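Local coordinates for protein sorting nexin-21 (Mus musculus, PDB 4YMR) that binds membranes enriched in phosphatidylinositol 3-phosphate, which its PX domain recognises, and phosphatidylinositol 4,5-bisphosphate, and may act at several stages of intracellular trafficking, at residues W34-W38 with L55-L60. Residues are numbered along the deposited sequence; the frame is centred on the assembly and turned at random.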
loop_
_atom_site.group_PDB
_atom_site.type_symbol
_atom_site.label_atom_id
_atom_site.label_comp_id
_atom_site.label_asym_id
_atom_site.label_seq_id
_atom_site.Cartn_x
_atom_site.Cartn_y
_atom_site.Cartn_z
ATOM N N TRP A 34 3.417 10.162 14.974
ATOM C CA TRP A 34 3.955 9.087 14.149
ATOM C C TRP A 34 4.290 7.835 14.983
ATOM O O TRP A 34 4.091 6.708 14.534
ATOM C CB TRP A 34 5.236 9.525 13.420
ATOM C CG TRP A 34 5.140 10.609 12.357
ATOM C CD1 TRP A 34 5.785 11.817 12.368
ATOM C CD2 TRP A 34 4.399 10.566 11.129
ATOM N NE1 TRP A 34 5.488 12.528 11.236
ATOM C CE2 TRP A 34 4.640 11.787 10.447
ATOM C CE3 TRP A 34 3.559 9.613 10.525
ATOM C CZ2 TRP A 34 4.076 12.088 9.206
ATOM C CZ3 TRP A 34 2.995 9.913 9.289
ATOM C CH2 TRP A 34 3.253 11.145 8.647
ATOM N N ALA A 35 4.822 8.052 16.183
ATOM C CA ALA A 35 5.383 6.989 17.014
ATOM C C ALA A 35 4.301 6.071 17.574
ATOM O O ALA A 35 4.459 4.855 17.587
ATOM C CB ALA A 35 6.211 7.581 18.150
ATOM N N ASN A 36 3.209 6.664 18.045
ATOM C CA ASN A 36 2.047 5.903 18.483
ATOM C C ASN A 36 1.304 5.207 17.335
ATOM O O ASN A 36 0.891 4.061 17.477
ATOM C CB ASN A 36 1.115 6.796 19.299
ATOM C CG ASN A 36 1.762 7.275 20.587
ATOM O OD1 ASN A 36 2.447 6.510 21.279
ATOM N ND2 ASN A 36 1.566 8.547 20.908
ATOM N N ALA A 37 1.146 5.896 16.205
ATOM C CA ALA A 37 0.603 5.274 15.002
ATOM C C ALA A 37 1.437 4.065 14.572
ATOM O O ALA A 37 0.888 3.048 14.160
ATOM C CB ALA A 37 0.513 6.283 13.867
ATOM N N TRP A 38 2.758 4.181 14.662
ATOM C CA TRP A 38 3.643 3.045 14.409
ATOM C C TRP A 38 3.357 1.853 15.338
ATOM O O TRP A 38 3.209 0.726 14.882
ATOM C CB TRP A 38 5.119 3.441 14.507
ATOM C CG TRP A 38 6.008 2.264 14.285
ATOM C CD1 TRP A 38 6.742 1.599 15.226
ATOM C CD2 TRP A 38 6.201 1.559 13.052
ATOM N NE1 TRP A 38 7.407 0.549 14.647
ATOM C CE2 TRP A 38 7.091 0.499 13.308
ATOM C CE3 TRP A 38 5.720 1.727 11.743
ATOM C CZ2 TRP A 38 7.511 -0.380 12.320
ATOM C CZ3 TRP A 38 6.140 0.858 10.761
ATOM C CH2 TRP A 38 7.019 -0.186 11.054
ATOM N N LEU A 55 4.976 5.036 5.168
ATOM C CA LEU A 55 4.700 6.454 5.389
ATOM C C LEU A 55 5.001 6.851 6.840
ATOM O O LEU A 55 5.555 7.918 7.113
ATOM C CB LEU A 55 3.249 6.800 5.054
ATOM C CG LEU A 55 2.981 8.305 5.126
ATOM C CD1 LEU A 55 3.250 8.931 3.771
ATOM C CD2 LEU A 55 1.576 8.596 5.576
ATOM N N THR A 56 4.616 5.978 7.765
ATOM C CA THR A 56 4.897 6.169 9.169
ATOM C C THR A 56 6.394 6.250 9.455
ATOM O O THR A 56 6.854 7.155 10.143
ATOM C CB THR A 56 4.303 5.028 9.989
ATOM O OG1 THR A 56 2.925 4.869 9.642
ATOM C CG2 THR A 56 4.447 5.312 11.465
ATOM N N LEU A 57 7.145 5.291 8.931
ATOM C CA LEU A 57 8.596 5.273 9.091
ATOM C C LEU A 57 9.259 6.480 8.424
ATOM O O LEU A 57 10.260 7.021 8.911
ATOM C CB LEU A 57 9.160 3.983 8.516
ATOM C CG LEU A 57 8.846 2.729 9.320
ATOM C CD1 LEU A 57 9.153 1.488 8.500
ATOM C CD2 LEU A 57 9.636 2.733 10.600
ATOM N N ALA A 58 8.701 6.911 7.306
ATOM C CA ALA A 58 9.229 8.122 6.694
ATOM C C ALA A 58 9.005 9.324 7.642
ATOM O O ALA A 58 9.872 10.184 7.769
ATOM C CB ALA A 58 8.624 8.357 5.295
ATOM N N GLY A 59 7.855 9.354 8.315
ATOM C CA GLY A 59 7.536 10.419 9.248
ATOM C C GLY A 59 8.524 10.433 10.393
ATOM O O GLY A 59 9.116 11.474 10.719
ATOM N N LEU A 60 8.713 9.260 10.991
ATOM C CA LEU A 60 9.697 9.074 12.055
ATOM C C LEU A 60 11.124 9.467 11.634
ATOM O O LEU A 60 11.802 10.208 12.341
ATOM C CB LEU A 60 9.654 7.631 12.564
ATOM C CG LEU A 60 8.376 7.197 13.293
ATOM C CD1 LEU A 60 8.440 5.725 13.661
ATOM C CD2 LEU A 60 8.153 8.058 14.546
#
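W34 lays one face of its indole flat on the backbone of G59: the glycine CA stands 3.5 Å from the centroid of the five-membered ring, 13° off the normal, a CH-pi contact. Such closeness depends on the missing side chain, since a CB on G59 would point into the ring and clash with it. With CG of W34 beside its backbone N, the indole fits as a knob into the hole formed by L55, T56, G59 and L60; at its base, W34 CB meets L60 CD2 at 3.5 Å. The ring's NE1 is hydrogen-bonded to T22 OG1 on helix 12-24, which, with the packing on G59, probably helps to hold the indole's orientation. Replacing W34 by alanine would take the indole off G59, and T22 OG1 would probably be left without this hydrogen-bond partner.

One turn on, W38 has CG anti to its backbone N (chi1 178°), which sends its ring along another flank of helix 52-66. L57 CD2 sits over one face, 3.9 Å from the centroid of the six-membered ring, while T56 CG2 comes to the ring edge and lies 3.6 Å from W38 CB. The same methyl packs 3.4 Å from W34 O, so it touches both the W34 carbonyl and the W38 side chain; T56 OG1 bonds instead to R52 O and Q41 NE2.

No hydrogen bond crosses between the segments. L138 of the second subunit also packs on W34 in this domain-swapped assembly. The segment axes approach to 9.2 Å at 147°, the nearly antiparallel packing of consecutive helices, here 27-43 and 52-66, that characterises a tetratricopeptide-repeat domain, in this case the PXB/TPR domain of the longer protein.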